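Local atomic coordinates of MmoQ Response regulator (Methylococcus capsulatus, PDB entry 3LJX), a protein that probably acts as a response regulator that makes cyclic di-GMP from two GTP, represented here by the helical fragment containing its HDOD domain. Residues Gln121-Gln126 with Cys254-Glu259; Ala125-Val130 with Ala220-Leu225. All coordinates share one frame; numbering follows the deposited sequence. Where two conformers were deposited one is given.

Contact 1: Gln121-Gln126 with Cys254-Glu259; sequences QSITAQ and CGLGDE
Gln126 reaches across to the backbone of Gly257, its NE2 lying 3.4 Å from Gly257 N. Both atoms are donors, so this is a close approach and not a hydrogen bond, although the N-H of Gly257 is directed roughly at the amide nitrogen. Gly257 O is farther off, 3.9 Å from Gln126 NE2. CG of Gln126 sits between its own backbone N and carbonyl carbon (chi1 62°), and from there the chain runs out extended, carrying the amide toward the 254-259 segment. An apolar touch lies beside it, between the CG2 branch of Ile123 and Leu256, but Leu256 has two conformers and its exact closeness is doubtful.

Behind these side chains the backbones stay well apart, with Ile123 CA and Leu256 CA 7.8 Å from each other. Gln126 stands where helix 106-125 gives way to the next loop, and its N donates to Ile123 O at 3.1 Å, closing the last turn. On the other segment, Gly255 is the first residue to leave helix 245-254. Its positive phi (88°) turns the chain out of the helix and into the extended run that presents Leu256 and Gly257. Helix 214-233 backs both sides, meeting Leu256 through Leu225, while Leu261 adds a further apolar neighbour for Ile123.

No hydrogen bond joins the segments. As modelled, the contact rests on van der Waals touching, of the buried Ile123 with Leu256 and of the exposed Gln126 amide with Gly257, with 173 Å² buried in all. Because amide oxygen and nitrogen are hard to tell apart at this resolution, the opposite rotation of the Gln126 amide, which would offer an acceptor to Gly257 N, cannot be excluded.

Contact 2: Ala125-Val130 with Ala220-Leu225; sequences AQASTV and ARQLAL
The loop between helix 106-125 and helix 132-141 is tied to the flank of helix 214-233 where Thr129 and Ala127 meet the amide of Gln222. The hydroxyl of Thr129 donates to Gln222, with OG1 2.7 Å from OE1. The donor lies in the plane of the carbonyl and on a lone pair, the C=O...OG1 angle being 111°. A chi1 of -68°, with CG anti to the carbonyl carbon, and an extended chain direct the Gln222 amide away from its helix, and Thr129 approaches it from the opposite direction. In this all-helical HDOD-containing fragment, the buried glutamine thus spans from a helix to a loop connecting two others. The methyl of Thr129 rests against the same carbonyl group, its CG2 3.7 Å from Gln222 OE1. At the nitrogen end of the amide, Ala127 CB presses to 3.3 Å of Gln222 NE2, a tight apolar-to-polar contact. One to two turns earlier on helix 214-233, Arg215 NH1 bonds to Thr129 O, and Phe219 touches Val130.

In the fold
Contacts 1 and 2 branch from the same stretch of chain, sharing Ala125 and Gln126, and their centres lie 7 Å apart. Helix 214-233, which carries one segment of contact 2, also packs against both segments of contact 1. Gln222, the partner in contact 2, packs its CG 3.9 Å from Ile123 CG2 of contact 1, and Thr124 CG2 lies 3.8 Å from Gln222 OE1. Farther along, Cys254 SG sits 3.9 Å from Arg221 CB, so the tail of helix 245-254 adjoins the same helix. No ligand or active-site residue is identified in this fragment. The cyclase activity would belong to the GGDEF domain, which is absent from this strand-free structure.

Contact 1: Gln121-Gln126 with Cys254-Glu259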
# COMPACT_ATOMS: atom_id res chain seq x y z
N GLN A 121 -3.37 11.13 -0.68
CA GLN A 121 -2.50 12.25 -0.99
C GLN A 121 -3.27 13.56 -1.07
O GLN A 121 -2.86 14.55 -0.46
CB GLN A 121 -1.74 12.03 -2.29
CG GLN A 121 -0.99 13.28 -2.72
CD GLN A 121 0.25 12.96 -3.49
OE1 GLN A 121 0.20 12.31 -4.54
NE2 GLN A 121 1.40 13.40 -2.98
N SER A 122 -4.39 13.57 -1.81
CA SER A 122 -5.23 14.79 -1.92
C SER A 122 -5.75 15.25 -0.57
O SER A 122 -5.65 16.43 -0.23
CB SER A 122 -6.42 14.58 -2.85
OG SER A 122 -6.02 14.65 -4.20
N ILE A 123 -6.35 14.33 0.16
CA ILE A 123 -6.82 14.65 1.50
C ILE A 123 -5.71 15.27 2.35
O ILE A 123 -5.86 16.38 2.86
CB ILE A 123 -7.39 13.40 2.18
CG1 ILE A 123 -8.66 12.95 1.46
CG2 ILE A 123 -7.64 13.67 3.66
CD1 ILE A 123 -9.13 11.54 1.80
N THR A 124 -4.57 14.59 2.48
CA THR A 124 -3.52 15.12 3.35
C THR A 124 -2.91 16.41 2.81
O THR A 124 -2.39 17.22 3.58
CB THR A 124 -2.43 14.08 3.60
OG1 THR A 124 -1.84 13.72 2.34
CG2 THR A 124 -3.02 12.83 4.28
N ALA A 125 -3.00 16.60 1.50
CA ALA A 125 -2.46 17.80 0.83
C ALA A 125 -3.18 19.06 1.28
O ALA A 125 -2.63 20.16 1.21
CB ALA A 125 -2.54 17.66 -0.69
N GLN A 126 -4.40 18.90 1.73
CA GLN A 126 -5.15 20.05 2.19
C GLN A 126 -5.19 20.09 3.70
O GLN A 126 -5.97 20.82 4.28
CB GLN A 126 -6.56 20.08 1.56
CG GLN A 126 -7.44 18.89 1.92
CD GLN A 126 -8.67 18.75 1.01
OE1 GLN A 126 -8.70 17.92 0.10
NE2 GLN A 126 -9.70 19.56 1.27
N CYS A 254 -11.79 16.07 10.20
CA CYS A 254 -10.47 16.41 9.64
C CYS A 254 -10.51 17.74 8.89
O CYS A 254 -9.46 18.33 8.64
CB CYS A 254 -9.92 15.37 8.65
SG CYS A 254 -10.60 13.72 8.59
N GLY A 255 -11.71 18.19 8.52
CA GLY A 255 -11.89 19.41 7.75
C GLY A 255 -11.80 19.15 6.26
O GLY A 255 -10.71 19.01 5.72
N LEU A 256 -12.94 19.09 5.57
CA LEU A 256 -12.90 18.75 4.16
C LEU A 256 -13.69 19.65 3.20
O LEU A 256 -14.81 20.09 3.48
CB LEU A 256 -13.26 17.27 3.93
CG LEU A 256 -12.12 16.52 3.25
CD1 LEU A 256 -10.91 16.52 4.14
CD2 LEU A 256 -12.53 15.11 2.91
N GLY A 257 -13.03 19.95 2.08
CA GLY A 257 -13.63 20.66 0.97
C GLY A 257 -13.98 19.58 -0.03
O GLY A 257 -13.24 18.62 -0.20
N ASP A 258 -15.11 19.73 -0.70
CA ASP A 258 -15.63 18.64 -1.50
C ASP A 258 -16.17 19.22 -2.81
O ASP A 258 -16.33 20.43 -2.91
CB ASP A 258 -16.74 17.94 -0.71
CG ASP A 258 -17.87 18.86 -0.34
OD1 ASP A 258 -18.97 18.35 -0.06
OD2 ASP A 258 -17.66 20.10 -0.33
N GLU A 259 -16.46 18.37 -3.80
CA GLU A 259 -16.39 16.91 -3.67
C GLU A 259 -15.79 16.19 -4.89
O GLU A 259 -16.38 15.23 -5.40
CB GLU A 259 -17.77 16.32 -3.37
CG GLU A 259 -17.68 15.22 -2.36
CD GLU A 259 -16.24 14.89 -2.03
OE1 GLU A 259 -15.63 15.59 -1.17
OE2 GLU A 259 -15.72 13.94 -2.65

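Contact 2: Ala125-Val130 with Ala220-Leu225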
# COMPACT_ATOMS: atom_id res chain seq x y z
N ALA A 125 -3.00 16.60 1.50
CA ALA A 125 -2.46 17.80 0.83
C ALA A 125 -3.18 19.06 1.28
O ALA A 125 -2.63 20.16 1.21
CB ALA A 125 -2.54 17.66 -0.69
N GLN A 126 -4.40 18.90 1.73
CA GLN A 126 -5.15 20.05 2.19
C GLN A 126 -5.19 20.09 3.70
O GLN A 126 -5.97 20.82 4.28
CB GLN A 126 -6.56 20.08 1.56
CG GLN A 126 -7.44 18.89 1.92
CD GLN A 126 -8.67 18.75 1.01
OE1 GLN A 126 -8.70 17.92 0.10
NE2 GLN A 126 -9.70 19.56 1.27
N ALA A 127 -4.36 19.28 4.35
CA ALA A 127 -4.31 19.26 5.81
C ALA A 127 -2.88 19.42 6.32
O ALA A 127 -1.96 19.68 5.55
CB ALA A 127 -4.96 18.00 6.37
N SER A 128 -2.68 19.24 7.62
CA SER A 128 -1.35 19.42 8.19
C SER A 128 -0.89 18.28 9.09
O SER A 128 -0.19 18.53 10.07
CB SER A 128 -1.30 20.74 8.96
OG SER A 128 -1.52 21.83 8.08
N THR A 129 -1.28 17.05 8.78
CA THR A 129 -0.92 15.91 9.60
C THR A 129 0.41 15.30 9.17
O THR A 129 1.38 15.28 9.93
CB THR A 129 -2.02 14.81 9.57
OG1 THR A 129 -2.43 14.58 8.21
CG2 THR A 129 -3.22 15.25 10.37
N VAL A 130 0.45 14.79 7.95
CA VAL A 130 1.63 14.10 7.45
C VAL A 130 2.05 14.68 6.09
O VAL A 130 1.28 15.42 5.47
CB VAL A 130 1.35 12.59 7.29
CG1 VAL A 130 0.85 12.01 8.60
CG2 VAL A 130 0.32 12.36 6.20
N ALA A 220 -5.73 8.65 11.14
CA ALA A 220 -6.59 7.47 10.99
C ALA A 220 -7.89 7.83 10.26
O ALA A 220 -8.32 7.13 9.34
CB ALA A 220 -6.89 6.82 12.35
N ARG A 221 -8.53 8.93 10.66
CA ARG A 221 -9.77 9.34 10.00
C ARG A 221 -9.50 9.70 8.53
O ARG A 221 -10.35 9.47 7.67
CB ARG A 221 -10.43 10.50 10.74
CG ARG A 221 -11.17 10.07 12.01
CD ARG A 221 -11.89 11.24 12.72
NE ARG A 221 -10.95 12.08 13.46
CZ ARG A 221 -10.48 11.77 14.66
NH1 ARG A 221 -10.87 10.65 15.27
NH2 ARG A 221 -9.62 12.58 15.26
N GLN A 222 -8.31 10.21 8.23
CA GLN A 222 -7.96 10.53 6.85
C GLN A 222 -7.77 9.27 6.01
O GLN A 222 -8.17 9.22 4.84
CB GLN A 222 -6.71 11.39 6.78
CG GLN A 222 -6.88 12.81 7.35
CD GLN A 222 -5.53 13.52 7.49
OE1 GLN A 222 -4.51 12.89 7.82
NE2 GLN A 222 -5.52 14.83 7.26
N LEU A 223 -7.18 8.26 6.64
CA LEU A 223 -7.00 6.96 6.00
C LEU A 223 -8.35 6.31 5.75
O LEU A 223 -8.61 5.83 4.65
CB LEU A 223 -6.15 6.05 6.89
CG LEU A 223 -4.65 6.25 6.77
CD1 LEU A 223 -3.93 6.05 8.12
CD2 LEU A 223 -4.11 5.32 5.68
N ALA A 224 -9.20 6.32 6.77
CA ALA A 224 -10.52 5.71 6.68
C ALA A 224 -11.30 6.37 5.55
O ALA A 224 -11.98 5.71 4.77
CB ALA A 224 -11.30 5.82 8.02
N LEU A 225 -11.18 7.69 5.44
CA LEU A 225 -11.86 8.41 4.38
C LEU A 225 -11.32 8.04 2.98
O LEU A 225 -12.10 7.88 2.04
CB LEU A 225 -11.77 9.90 4.59
CG LEU A 225 -12.90 10.66 3.95
CD1 LEU A 225 -14.23 10.20 4.55
CD2 LEU A 225 -12.67 12.13 4.17